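Local coordinates for protein probable dehydrogenase (Bordetella bronchiseptica, PDB 3MOI) that probably acts as an NAD(P)-dependent dehydrogenase of the GFO/IDH/MocA family, oxidising or reducing a substrate that is not known, at residues T122-D127 against L179-D184; C150-D155 against F236-M241; D155-P160 against S231-F236; L166-G171 against P209-C214; G173-Q178 against L373-S378. One frame throughout, in Å; residues are numbered along the deposited sequence.

Interaction 1: T122-D127 against L179-D184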
# COMPACT_ATOMS: atom_id res chain seq x y z
N THR A 122 23.29 10.08 1.08
CA THR A 122 22.34 10.12 -0.08
C THR A 122 21.24 9.09 0.08
O THR A 122 21.18 8.09 -0.63
CB THR A 122 22.86 10.23 -1.49
OG1 THR A 122 23.81 11.29 -1.64
CG2 THR A 122 21.64 10.64 -2.36
N SER A 123 20.36 9.34 1.05
CA SER A 123 19.17 8.60 1.02
C SER A 123 18.13 9.29 0.13
O SER A 123 18.23 10.49 -0.24
CB SER A 123 18.65 8.30 2.44
OG SER A 123 18.03 9.40 3.03
N ARG A 124 17.11 8.52 -0.19
CA ARG A 124 15.98 9.07 -0.91
C ARG A 124 15.27 9.99 0.04
O ARG A 124 14.46 10.76 -0.40
CB ARG A 124 15.09 7.95 -1.39
CG ARG A 124 15.79 7.05 -2.41
CD ARG A 124 15.46 7.45 -3.82
NE ARG A 124 16.34 8.52 -4.32
CZ ARG A 124 17.30 8.33 -5.23
NH1 ARG A 124 18.06 9.35 -5.64
NH2 ARG A 124 17.50 7.12 -5.74
N SER A 125 15.58 9.97 1.34
CA SER A 125 15.02 11.01 2.23
C SER A 125 15.65 12.39 2.03
O SER A 125 15.09 13.42 2.46
CB SER A 125 15.02 10.59 3.70
OG SER A 125 16.31 10.60 4.28
N HIS A 126 16.79 12.45 1.36
CA HIS A 126 17.27 13.76 0.91
C HIS A 126 16.49 14.29 -0.33
O HIS A 126 16.60 15.47 -0.65
CB HIS A 126 18.76 13.72 0.58
CG HIS A 126 19.61 13.41 1.74
ND1 HIS A 126 19.99 14.37 2.65
CD2 HIS A 126 20.15 12.24 2.15
CE1 HIS A 126 20.74 13.80 3.58
NE2 HIS A 126 20.84 12.51 3.31
N ASP A 127 15.75 13.41 -1.02
CA ASP A 127 14.92 13.84 -2.12
C ASP A 127 14.12 15.04 -1.68
O ASP A 127 13.50 15.00 -0.63
CB ASP A 127 13.92 12.78 -2.55
CG ASP A 127 14.56 11.63 -3.28
OD1 ASP A 127 15.80 11.68 -3.44
OD2 ASP A 127 13.82 10.63 -3.62
N LEU A 179 15.06 -0.94 1.70
CA LEU A 179 14.18 -0.57 2.78
C LEU A 179 14.68 0.69 3.54
O LEU A 179 13.89 1.52 3.97
CB LEU A 179 14.07 -1.77 3.71
CG LEU A 179 12.83 -2.64 3.59
CD1 LEU A 179 12.23 -2.71 2.18
CD2 LEU A 179 13.02 -4.04 4.23
N PRO A 180 16.01 0.86 3.70
CA PRO A 180 16.39 2.07 4.42
C PRO A 180 15.86 3.36 3.77
O PRO A 180 15.55 4.33 4.47
CB PRO A 180 17.94 2.01 4.49
CG PRO A 180 18.24 0.56 4.53
CD PRO A 180 17.13 -0.08 3.58
N HIS A 181 15.70 3.36 2.46
CA HIS A 181 15.13 4.55 1.81
C HIS A 181 13.70 4.84 2.29
O HIS A 181 13.34 5.99 2.54
CB HIS A 181 15.18 4.39 0.29
CG HIS A 181 16.55 4.35 -0.28
ND1 HIS A 181 17.52 5.30 0.02
CD2 HIS A 181 17.10 3.53 -1.21
CE1 HIS A 181 18.63 5.02 -0.64
NE2 HIS A 181 18.40 3.97 -1.42
N GLN A 182 12.92 3.81 2.50
CA GLN A 182 11.58 4.03 2.98
C GLN A 182 11.62 4.36 4.46
O GLN A 182 10.93 5.26 4.93
CB GLN A 182 10.71 2.80 2.72
CG GLN A 182 10.49 2.55 1.24
CD GLN A 182 9.83 1.28 0.91
OE1 GLN A 182 10.22 0.27 1.40
NE2 GLN A 182 8.82 1.31 0.04
N ILE A 183 12.44 3.64 5.21
CA ILE A 183 12.45 3.84 6.61
C ILE A 183 12.89 5.27 6.85
O ILE A 183 12.29 5.97 7.64
CB ILE A 183 13.39 2.87 7.32
CG1 ILE A 183 12.92 1.42 7.16
CG2 ILE A 183 13.55 3.21 8.83
CD1 ILE A 183 13.99 0.42 7.64
N ASP A 184 13.95 5.72 6.19
CA ASP A 184 14.45 7.07 6.46
C ASP A 184 13.44 8.12 6.06
O ASP A 184 13.35 9.17 6.71
CB ASP A 184 15.75 7.35 5.72
CG ASP A 184 16.92 6.57 6.28
OD1 ASP A 184 16.92 6.22 7.48
OD2 ASP A 184 17.83 6.28 5.49

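Interaction 2: C150-D155 against F236-M241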
# COMPACT_ATOMS: atom_id res chain seq x y z
N CYS A 150 3.60 3.62 1.96
CA CYS A 150 4.67 3.70 0.99
C CYS A 150 4.78 2.37 0.30
O CYS A 150 4.86 1.37 0.99
CB CYS A 150 6.03 3.96 1.70
SG CYS A 150 5.90 5.41 2.79
N PHE A 151 4.90 2.35 -1.03
CA PHE A 151 5.26 1.11 -1.70
C PHE A 151 6.14 1.39 -2.90
O PHE A 151 6.16 2.49 -3.41
CB PHE A 151 4.02 0.27 -2.09
CG PHE A 151 3.06 1.00 -2.97
CD1 PHE A 151 2.11 1.86 -2.41
CD2 PHE A 151 3.16 0.92 -4.36
CE1 PHE A 151 1.26 2.58 -3.20
CE2 PHE A 151 2.31 1.67 -5.18
CZ PHE A 151 1.35 2.49 -4.60
N ASN A 152 6.92 0.40 -3.32
CA ASN A 152 7.82 0.52 -4.44
C ASN A 152 7.92 -0.87 -4.98
O ASN A 152 8.27 -1.74 -4.23
CB ASN A 152 9.17 1.00 -3.97
CG ASN A 152 10.02 1.63 -5.10
OD1 ASN A 152 9.60 1.64 -6.24
ND2 ASN A 152 11.22 2.15 -4.76
N TYR A 153 7.50 -1.11 -6.20
CA TYR A 153 7.76 -2.36 -6.92
C TYR A 153 8.77 -2.02 -8.02
O TYR A 153 8.60 -1.02 -8.76
CB TYR A 153 6.44 -2.91 -7.56
CG TYR A 153 5.38 -3.25 -6.52
CD1 TYR A 153 4.77 -2.27 -5.78
CD2 TYR A 153 5.02 -4.56 -6.28
CE1 TYR A 153 3.83 -2.59 -4.81
CE2 TYR A 153 4.08 -4.88 -5.32
CZ TYR A 153 3.51 -3.91 -4.58
OH TYR A 153 2.56 -4.27 -3.64
N THR A 154 9.77 -2.87 -8.18
CA THR A 154 11.09 -2.47 -8.74
C THR A 154 11.72 -3.65 -9.43
O THR A 154 11.14 -4.76 -9.37
CB THR A 154 11.90 -2.12 -7.56
OG1 THR A 154 11.79 -0.72 -7.35
CG2 THR A 154 13.26 -2.54 -7.64
N ASP A 155 12.88 -3.44 -10.09
CA ASP A 155 13.61 -4.55 -10.71
C ASP A 155 14.97 -4.82 -10.07
O ASP A 155 15.85 -5.47 -10.70
CB ASP A 155 13.77 -4.32 -12.20
CG ASP A 155 14.72 -3.17 -12.53
OD1 ASP A 155 14.83 -2.86 -13.78
OD2 ASP A 155 15.31 -2.59 -11.55
N PHE A 236 5.60 -6.19 -11.29
CA PHE A 236 4.90 -4.90 -11.38
C PHE A 236 5.97 -3.81 -11.31
O PHE A 236 7.04 -4.03 -10.72
CB PHE A 236 3.85 -4.72 -10.29
CG PHE A 236 3.12 -3.41 -10.38
CD1 PHE A 236 2.43 -3.08 -11.52
CD2 PHE A 236 3.16 -2.50 -9.38
CE1 PHE A 236 1.77 -1.88 -11.62
CE2 PHE A 236 2.51 -1.29 -9.49
CZ PHE A 236 1.80 -0.99 -10.62
N ASP A 237 5.68 -2.68 -11.93
CA ASP A 237 6.59 -1.54 -11.88
C ASP A 237 5.79 -0.34 -11.50
O ASP A 237 4.98 0.13 -12.29
CB ASP A 237 7.27 -1.31 -13.22
CG ASP A 237 8.09 -0.02 -13.24
OD1 ASP A 237 8.11 0.73 -12.23
OD2 ASP A 237 8.71 0.25 -14.29
N SER A 238 6.08 0.16 -10.31
CA SER A 238 5.22 1.14 -9.66
C SER A 238 5.44 2.56 -10.16
O SER A 238 4.73 3.47 -9.79
CB SER A 238 5.33 1.08 -8.11
OG SER A 238 6.65 0.85 -7.65
N ASP A 239 6.41 2.77 -11.03
CA ASP A 239 6.51 4.08 -11.64
C ASP A 239 5.24 4.37 -12.48
O ASP A 239 4.87 5.53 -12.70
CB ASP A 239 7.80 4.20 -12.44
CG ASP A 239 9.09 4.04 -11.56
OD1 ASP A 239 9.05 4.34 -10.34
OD2 ASP A 239 10.13 3.64 -12.14
N GLU A 240 4.51 3.32 -12.88
CA GLU A 240 3.17 3.51 -13.45
C GLU A 240 2.26 4.32 -12.54
O GLU A 240 1.37 4.99 -13.00
CB GLU A 240 2.51 2.18 -13.75
CG GLU A 240 1.18 2.34 -14.50
CD GLU A 240 0.67 1.04 -15.09
OE1 GLU A 240 1.44 0.06 -15.15
OE2 GLU A 240 -0.52 0.98 -15.48
N MET A 241 2.44 4.24 -11.22
CA MET A 241 1.55 4.96 -10.31
C MET A 241 2.21 6.24 -9.88
O MET A 241 1.66 6.99 -9.10
CB MET A 241 1.12 4.06 -9.15
CG MET A 241 0.07 2.95 -9.55
SD MET A 241 -0.14 1.78 -8.20
CE MET A 241 -1.18 0.74 -9.17
O HOH W 1 9.73 0.96 -10.27
O HOH W 2 8.64 -5.70 -9.54

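Interaction 3: D155-P160 against S231-F236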
# COMPACT_ATOMS: atom_id res chain seq x y z
N ASP A 155 12.88 -3.44 -10.09
CA ASP A 155 13.61 -4.55 -10.71
C ASP A 155 14.97 -4.82 -10.07
O ASP A 155 15.85 -5.47 -10.70
CB ASP A 155 13.77 -4.32 -12.20
CG ASP A 155 14.72 -3.17 -12.53
OD1 ASP A 155 14.83 -2.86 -13.78
OD2 ASP A 155 15.31 -2.59 -11.55
N PHE A 156 15.09 -4.41 -8.83
CA PHE A 156 16.33 -4.35 -8.10
C PHE A 156 17.02 -5.70 -8.09
O PHE A 156 18.22 -5.83 -8.37
CB PHE A 156 16.05 -3.88 -6.65
CG PHE A 156 17.21 -4.04 -5.71
CD1 PHE A 156 18.11 -2.99 -5.50
CD2 PHE A 156 17.37 -5.20 -5.01
CE1 PHE A 156 19.19 -3.13 -4.62
CE2 PHE A 156 18.43 -5.34 -4.11
CZ PHE A 156 19.36 -4.30 -3.94
N LEU A 157 16.30 -6.75 -7.77
CA LEU A 157 16.99 -8.01 -7.61
C LEU A 157 17.62 -8.45 -8.95
O LEU A 157 18.56 -9.23 -8.94
CB LEU A 157 16.06 -9.10 -7.07
CG LEU A 157 16.84 -10.32 -6.53
CD1 LEU A 157 17.54 -9.92 -5.27
CD2 LEU A 157 15.95 -11.56 -6.31
N TYR A 158 17.10 -7.99 -10.10
CA TYR A 158 17.63 -8.46 -11.36
C TYR A 158 18.53 -7.45 -12.08
O TYR A 158 18.80 -7.61 -13.23
CB TYR A 158 16.48 -8.96 -12.25
CG TYR A 158 15.83 -10.17 -11.61
CD1 TYR A 158 16.31 -11.46 -11.84
CD2 TYR A 158 14.79 -10.03 -10.71
CE1 TYR A 158 15.73 -12.58 -11.23
CE2 TYR A 158 14.23 -11.14 -10.10
CZ TYR A 158 14.70 -12.40 -10.37
OH TYR A 158 14.10 -13.46 -9.75
N ARG A 159 19.01 -6.42 -11.38
CA ARG A 159 20.07 -5.60 -11.89
C ARG A 159 21.36 -6.40 -11.72
O ARG A 159 21.41 -7.34 -10.96
CB ARG A 159 20.16 -4.28 -11.12
CG ARG A 159 18.83 -3.57 -11.03
CD ARG A 159 18.94 -2.16 -10.53
NE ARG A 159 17.60 -1.65 -10.27
CZ ARG A 159 17.27 -0.79 -9.30
NH1 ARG A 159 18.18 -0.28 -8.47
NH2 ARG A 159 15.99 -0.45 -9.16
N PRO A 160 22.40 -6.06 -12.47
CA PRO A 160 23.64 -6.83 -12.42
C PRO A 160 24.38 -6.75 -11.08
O PRO A 160 24.71 -5.67 -10.65
CB PRO A 160 24.48 -6.20 -13.53
CG PRO A 160 23.49 -5.72 -14.51
CD PRO A 160 22.32 -5.24 -13.70
N SER A 231 8.93 -4.67 -3.37
CA SER A 231 9.20 -5.90 -4.15
C SER A 231 10.10 -5.58 -5.35
O SER A 231 9.93 -4.53 -6.01
CB SER A 231 7.89 -6.47 -4.65
OG SER A 231 8.08 -7.66 -5.38
N GLY A 232 11.08 -6.45 -5.60
CA GLY A 232 12.19 -6.15 -6.51
C GLY A 232 12.36 -7.16 -7.61
O GLY A 232 13.39 -7.21 -8.25
N TYR A 233 11.32 -7.97 -7.87
CA TYR A 233 11.46 -9.13 -8.76
C TYR A 233 11.25 -8.77 -10.24
O TYR A 233 11.21 -9.65 -11.10
CB TYR A 233 10.50 -10.24 -8.31
CG TYR A 233 10.81 -10.74 -6.89
CD1 TYR A 233 11.98 -11.45 -6.61
CD2 TYR A 233 9.95 -10.48 -5.83
CE1 TYR A 233 12.28 -11.90 -5.31
CE2 TYR A 233 10.25 -10.92 -4.51
CZ TYR A 233 11.41 -11.62 -4.27
OH TYR A 233 11.70 -12.05 -3.01
N ASP A 234 11.14 -7.47 -10.54
CA ASP A 234 10.98 -7.00 -11.91
C ASP A 234 9.65 -7.43 -12.52
O ASP A 234 9.56 -7.74 -13.75
CB ASP A 234 12.12 -7.49 -12.80
CG ASP A 234 12.20 -6.71 -14.12
OD1 ASP A 234 13.10 -7.03 -14.94
OD2 ASP A 234 11.35 -5.78 -14.33
N HIS A 235 8.61 -7.45 -11.68
CA HIS A 235 7.28 -7.79 -12.15
C HIS A 235 6.52 -6.49 -12.21
O HIS A 235 6.77 -5.70 -13.10
CB HIS A 235 6.65 -8.80 -11.22
CG HIS A 235 7.26 -10.15 -11.31
ND1 HIS A 235 7.25 -11.04 -10.25
CD2 HIS A 235 7.90 -10.78 -12.33
CE1 HIS A 235 7.84 -12.16 -10.63
NE2 HIS A 235 8.25 -12.03 -11.88
N PHE A 236 5.60 -6.19 -11.29
CA PHE A 236 4.90 -4.90 -11.38
C PHE A 236 5.97 -3.81 -11.31
O PHE A 236 7.04 -4.03 -10.72
CB PHE A 236 3.85 -4.72 -10.29
CG PHE A 236 3.12 -3.41 -10.38
CD1 PHE A 236 2.43 -3.08 -11.52
CD2 PHE A 236 3.16 -2.50 -9.38
CE1 PHE A 236 1.77 -1.88 -11.62
CE2 PHE A 236 2.51 -1.29 -9.49
CZ PHE A 236 1.80 -0.99 -10.62

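Interaction 4: L166-G171 against P209-C214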
# COMPACT_ATOMS: atom_id res chain seq x y z
N LEU A 166 24.10 -11.10 -3.42
CA LEU A 166 22.98 -12.07 -3.29
C LEU A 166 23.12 -13.00 -2.07
O LEU A 166 22.67 -14.16 -2.08
CB LEU A 166 22.79 -12.90 -4.58
CG LEU A 166 22.77 -12.05 -5.85
CD1 LEU A 166 22.86 -12.89 -7.13
CD2 LEU A 166 21.56 -11.12 -5.84
N ASP A 167 23.78 -12.47 -1.03
CA ASP A 167 23.93 -13.12 0.25
C ASP A 167 23.62 -12.11 1.37
O ASP A 167 24.41 -11.22 1.72
CB ASP A 167 25.35 -13.65 0.39
CG ASP A 167 25.58 -14.45 1.70
OD1 ASP A 167 24.71 -14.44 2.60
OD2 ASP A 167 26.67 -15.08 1.83
N THR A 168 22.43 -12.26 1.92
CA THR A 168 22.02 -11.40 3.02
C THR A 168 23.09 -11.32 4.11
O THR A 168 23.30 -10.27 4.67
CB THR A 168 20.68 -11.87 3.64
OG1 THR A 168 19.68 -11.89 2.60
CG2 THR A 168 20.23 -10.92 4.80
N SER A 169 23.78 -12.43 4.39
CA SER A 169 24.83 -12.46 5.40
C SER A 169 25.97 -11.47 5.07
O SER A 169 26.68 -11.03 5.94
CB SER A 169 25.39 -13.90 5.59
OG SER A 169 26.38 -14.20 4.61
N LYS A 170 26.13 -11.12 3.80
CA LYS A 170 27.21 -10.23 3.40
C LYS A 170 26.69 -8.87 3.10
O LYS A 170 27.40 -8.04 2.52
CB LYS A 170 27.90 -10.72 2.12
CG LYS A 170 28.19 -12.22 2.07
CD LYS A 170 29.58 -12.56 2.59
CE LYS A 170 29.99 -14.02 2.20
NZ LYS A 170 31.09 -14.04 1.21
N GLY A 171 25.44 -8.63 3.44
CA GLY A 171 24.86 -7.31 3.19
C GLY A 171 23.98 -7.15 1.97
O GLY A 171 23.54 -6.03 1.64
N PRO A 209 19.33 -15.86 -3.67
CA PRO A 209 18.61 -16.12 -2.44
C PRO A 209 18.83 -15.08 -1.37
O PRO A 209 19.32 -15.39 -0.30
CB PRO A 209 19.17 -17.49 -2.01
CG PRO A 209 20.52 -17.52 -2.51
CD PRO A 209 20.62 -16.54 -3.68
N THR A 210 18.46 -13.85 -1.67
CA THR A 210 18.44 -12.84 -0.69
C THR A 210 17.02 -12.28 -0.71
O THR A 210 16.23 -12.65 -1.53
CB THR A 210 19.50 -11.76 -0.96
OG1 THR A 210 19.49 -10.81 0.14
CG2 THR A 210 19.23 -11.04 -2.26
N GLU A 211 16.71 -11.39 0.21
CA GLU A 211 15.38 -10.88 0.30
C GLU A 211 15.09 -10.02 -0.91
O GLU A 211 15.80 -9.08 -1.18
CB GLU A 211 15.21 -10.07 1.59
CG GLU A 211 15.10 -10.91 2.85
CD GLU A 211 16.42 -11.40 3.42
OE1 GLU A 211 17.45 -10.79 3.06
OE2 GLU A 211 16.42 -12.40 4.22
N GLY A 212 14.04 -10.34 -1.63
CA GLY A 212 13.52 -9.47 -2.65
C GLY A 212 12.20 -8.78 -2.40
O GLY A 212 11.90 -7.82 -3.11
N ASN A 213 11.39 -9.22 -1.42
CA ASN A 213 10.19 -8.44 -1.04
C ASN A 213 9.90 -8.36 0.43
O ASN A 213 10.22 -9.24 1.22
CB ASN A 213 8.95 -8.98 -1.72
CG ASN A 213 8.61 -10.44 -1.30
OD1 ASN A 213 9.41 -11.33 -1.44
ND2 ASN A 213 7.43 -10.65 -0.81
N CYS A 214 9.16 -7.34 0.80
CA CYS A 214 8.85 -7.17 2.19
C CYS A 214 7.58 -6.46 2.35
O CYS A 214 7.37 -5.48 1.69
CB CYS A 214 9.90 -6.30 2.81
SG CYS A 214 9.51 -5.74 4.49
O HOH W 3 20.97 -14.54 1.55

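Interaction 5: G173-Q178 against L373-S378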
# COMPACT_ATOMS: atom_id res chain seq x y z
N GLY A 173 20.66 -7.72 -0.68
CA GLY A 173 19.24 -7.78 -0.68
C GLY A 173 18.59 -6.54 -0.17
O GLY A 173 19.23 -5.58 0.32
N ILE A 174 17.27 -6.58 -0.25
CA ILE A 174 16.52 -5.39 -0.12
C ILE A 174 16.46 -4.87 1.31
O ILE A 174 16.16 -3.70 1.48
CB ILE A 174 15.08 -5.51 -0.71
CG1 ILE A 174 14.20 -6.43 0.11
CG2 ILE A 174 15.09 -5.98 -2.17
CD1 ILE A 174 12.81 -5.76 0.43
N ILE A 175 16.75 -5.70 2.32
CA ILE A 175 16.62 -5.22 3.66
C ILE A 175 17.63 -4.12 3.97
O ILE A 175 17.34 -3.12 4.70
CB ILE A 175 16.79 -6.34 4.73
CG1 ILE A 175 15.68 -7.42 4.66
CG2 ILE A 175 16.82 -5.72 6.19
CD1 ILE A 175 14.35 -6.95 4.24
N TYR A 176 18.81 -4.28 3.45
CA TYR A 176 19.86 -3.31 3.73
C TYR A 176 20.10 -2.28 2.62
O TYR A 176 20.75 -1.25 2.83
CB TYR A 176 21.15 -4.08 3.93
CG TYR A 176 21.19 -4.98 5.11
CD1 TYR A 176 21.11 -4.44 6.41
CD2 TYR A 176 21.40 -6.37 4.96
CE1 TYR A 176 21.18 -5.28 7.53
CE2 TYR A 176 21.44 -7.22 6.07
CZ TYR A 176 21.36 -6.67 7.36
OH TYR A 176 21.50 -7.47 8.49
N ASN A 177 19.60 -2.56 1.43
CA ASN A 177 19.95 -1.76 0.22
C ASN A 177 18.76 -0.97 -0.34
O ASN A 177 18.92 -0.16 -1.27
CB ASN A 177 20.56 -2.72 -0.81
CG ASN A 177 21.82 -3.39 -0.26
OD1 ASN A 177 22.84 -2.75 -0.09
ND2 ASN A 177 21.74 -4.69 0.06
N GLN A 178 17.56 -1.24 0.18
CA GLN A 178 16.36 -0.57 -0.33
C GLN A 178 15.42 -0.06 0.80
O GLN A 178 15.04 1.11 0.89
CB GLN A 178 15.64 -1.50 -1.28
CG GLN A 178 16.39 -1.77 -2.63
CD GLN A 178 16.38 -0.51 -3.54
OE1 GLN A 178 17.26 0.36 -3.45
NE2 GLN A 178 15.35 -0.38 -4.34
N LEU A 373 17.01 -4.55 11.41
CA LEU A 373 17.16 -5.82 12.16
C LEU A 373 15.82 -6.29 12.68
O LEU A 373 15.56 -7.49 12.73
CB LEU A 373 18.18 -5.72 13.33
CG LEU A 373 19.65 -5.47 12.85
CD1 LEU A 373 20.62 -5.08 13.98
CD2 LEU A 373 20.22 -6.64 12.05
N ALA A 374 14.95 -5.36 13.02
CA ALA A 374 13.67 -5.71 13.60
C ALA A 374 12.77 -6.29 12.50
O ALA A 374 11.96 -7.20 12.76
CB ALA A 374 13.05 -4.50 14.32
N VAL A 375 12.94 -5.83 11.27
CA VAL A 375 12.26 -6.45 10.12
C VAL A 375 12.72 -7.90 9.97
O VAL A 375 11.89 -8.82 9.78
CB VAL A 375 12.53 -5.67 8.82
CG1 VAL A 375 12.09 -6.50 7.61
CG2 VAL A 375 11.78 -4.28 8.87
N LEU A 376 14.02 -8.15 10.09
CA LEU A 376 14.49 -9.52 9.99
C LEU A 376 13.92 -10.36 11.14
O LEU A 376 13.42 -11.44 10.85
CB LEU A 376 16.01 -9.63 9.95
CG LEU A 376 16.71 -9.19 8.64
CD1 LEU A 376 18.21 -8.94 8.89
CD2 LEU A 376 16.49 -10.19 7.50
N GLU A 377 13.95 -9.87 12.39
CA GLU A 377 13.39 -10.64 13.49
C GLU A 377 11.89 -10.89 13.35
O GLU A 377 11.43 -12.02 13.58
CB GLU A 377 13.65 -9.96 14.81
CG GLU A 377 13.10 -10.74 16.01
CD GLU A 377 13.36 -10.06 17.38
OE1 GLU A 377 14.27 -9.18 17.47
OE2 GLU A 377 12.63 -10.40 18.37
N SER A 378 11.12 -9.84 13.02
CA SER A 378 9.67 -9.97 12.99
C SER A 378 9.27 -11.00 11.94
O SER A 378 8.33 -11.74 12.12
CB SER A 378 9.01 -8.66 12.61
OG SER A 378 7.64 -8.81 12.59

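Interaction 1: T122-D127 against L179-D184
The His-181 ring carries Arg-124 CG on one face and has Ser-123 CA and Thr-122 O at its edge. The methylene sits 3.6 Å from the ring centroid, 20° off the normal, a CH-pi contact displaced toward the ND1-CG side; Arg-124 CG lies 3.5 Å from His-181 ND1. Phe-300 adds an edge-to-face ring contact with the same imidazole. Arg-124 CG is anti to its own carbonyl carbon (chi1 -64°), and beyond it the chain bends at chi2 and chi3 and carries the guanidinium to a salt bridge between NH2 and Glu-247. The contact joins two domains: 122-127 is the loop that leaves the last strand, 118-120, of the parallel Rossmann sheet, and 179-184 lies in the first part of helix 179-190 of the C-terminal domain. His-181 also touches Lys-95, which belongs to the Glu-Lys-Pro sequence familiar in this family. One helical turn on, Asp-184 lies against the two serines of the loop. Its CB is 3.6 Å from Ser-125 OG, which is hydrogen-bonded to Arg-360, and its OD2 is 3.7 Å from Ser-123 CB. The other carboxylate oxygen, Asp-184 OD1, is hydrogen-bonded to Thr-368 of helix 362-381.

Interaction 2: C150-D155 against F236-M241
Tyr-153 O is gripped by two donors: the amide of Ser-238 in a nearly straight bond (Ser-238 N to Tyr-153 O 3.2 Å, 173°) and water 1. That water also donates to Asp-237 OD1, the atom that receives the amide of Asp-239 in an Asx turn (Asp-239 N to Asp-237 OD1 2.9 Å); Asp-237 OD2 pairs with Lys-252. Ser-238 also binds Tyr-153 through its side chain, OG accepting from Tyr-153 N at 2.6 Å. Water 2 donates to both Thr-154 O and Phe-236 O, a second bridge between the segments. Next to the polar part, the edge of Phe-236 points at the face of Tyr-153 in a T-shaped pair, centroids 5.5 Å apart and planes at 72°. Phe-236 CD2 comes within 3.7 Å of Tyr-153 CG. Beyond the aromatic pair, the extended Met-241 crosses Phe-151 at about a right angle in a Met-aromatic contact, its SD 3.9 Å from Phe-151 CE2. Strand 145-153 lies between strands 225-231 and 302-307 of the mixed sheet, and the second subunit covers the aromatic cluster, its own Phe-151 meeting this Phe-151 and its Asn-149 bonding Tyr-153 OH.

Interaction 3: D155-P160 against S231-F236
Asp-155 to Tyr-158 meet Gly-232 to Asp-234 where two loops leave the ends of neighbouring parallel strands, 145-153 and 225-231, in the mixed sheet of the C-terminal domain. The tight part centres on Gly-232, whose carbonyl takes the amide of Leu-157 (Leu-157 N to Gly-232 O 3.0 Å, 148°) at the short 3-10 turn 156-157. Leu-157 CB packs on the same oxygen, 3.5 Å from Gly-232 O. The ring of Tyr-158 has Tyr-233 CA at its edge, and Tyr-158 CE2 comes 3.5 Å from Tyr-233 O; the Tyr-158 hydroxyl is bonded to Asp-205. Two acids are packed just as closely, with Asp-155 CB 3.4 Å from Asp-234 CG, yet their carboxylates diverge, Asp-155 OD1 and Asp-234 OD2 being 4.6 Å apart. Asp-234 is buried, and its OD1 accepts from the amide of Ala-259. The more open side is that of Asp-155 and Arg-159, both partly exposed, where Arg-159 NE meets Asp-155 OD2 at 2.8 Å, nearly along the C-O axis and in the guanidinium plane. Such pairing would probably ease the repulsion between the acids. Leu-157 CG is anti to the backbone N (chi1 -164°), and this side chain runs beside that of Tyr-233, pointing the same way, with its CD2 3.8 Å from Tyr-233 CE1.

Interaction 4: L166-G171 against P209-C214
Pro-209 rests its ring on the backbone of Leu-166, CD lying 3.5 Å from Leu-166 O. Its own carbonyl accepts a hydrogen bond from water 3 (2.6 Å to Pro-209 O), which in turn accepts from Thr-168 N, so a single water spans the two loops. Thr-210 follows and packs CB and CG2 against the backbone of Leu-166. Its hydroxyl, anti to the backbone N (chi1 -176°), puts Thr-210 OG1 2.7 Å from Thr-168 OG1; its single proton may go there or to Gly-172 O, and the geometry does not settle which. At Glu-211 the chain bends at chi2 (81°) and brings the carboxylate back across Thr-168 at about a right angle. Thr-168 OG1 donates to Glu-211 OE1 at 2.5 Å, on the syn side and 30° out of the carboxylate plane, and OE2 forms a salt bridge with Arg-203. Thr-168 starts the 3-10 turn 168-170, and an Asx turn, Ser-169 N to Asp-167 OD1, overlaps its beginning. Gly-212 and Asn-213 together oppose the single residue Gly-202, a classic beta bulge where the segment enters strand 213-220 of the mixed sheet. Cys-214 turns its side chain to Val-375 of helix 362-381.

Interaction 5: G173-Q178 against L373-S378
Leu-376 spreads its two methyls between Ile-175 and Tyr-176: CD2 lies 4.0 Å from Ile-175 CG1, and CD1 lies 3.6 Å from Tyr-176 OH. The leucine and the tyrosine cross at about a right angle, with CD1 nearest Tyr-176 OH and CZ, whereas Ile-175 meets both Leu-376 and Val-375 at a slant. Ile-175 CG1, the atom that meets Leu-376 CD2, is anti to the carbonyl carbon (chi1 -65°). Separately, Ile-175 CD1 approaches Val-375 CG1 to 4.1 Å. Leu-373, one turn earlier on the long helix, starts off pointing away, but its CD2 comes back to 3.9 Å from Tyr-176 OH. Behind these side chains the short helix 174-177 is tied at its start, where Asn-177 ND2 donates to Gly-173 O at 2.7 Å and also bonds Gly-171 O. Ile-175 and Val-375 both touch Thr-201 of strand 194-202, so the two helices meet against a sheet strand. Even the closest CA atoms, those of Ile-175 and Val-375, stand 7.9 Å apart, and side chains alone bridge the gap. Leucine methyls touch even the Tyr-176 hydroxyl, and no hydrogen bond joins the segments; the short helix is held against helix 362-381 mainly by van der Waals packing.

From the N terminus, the chain first closes at interaction 1, where the loop after the last Rossmann strand meets helix 179-190 of the C-terminal domain. Interactions 2, 3 and 4 then form concentric closures: 150-155 with 236-241 encloses 155-160 with 231-236, which encloses 166-171 with 209-214. Interaction 1 crosses all three, since its second segment lies within each of their loops. Interaction 5 spans the longest loop, from helix 174-177 to helix 362-381 near the C terminus, and crosses the other four. Interactions 2 and 3 share Asp-155 and Phe-236, in the loops that follow two neighbouring inner strands of the mixed sheet; interactions 4 and 5 touch through the Glu-211 to Ile-174 backbone bond.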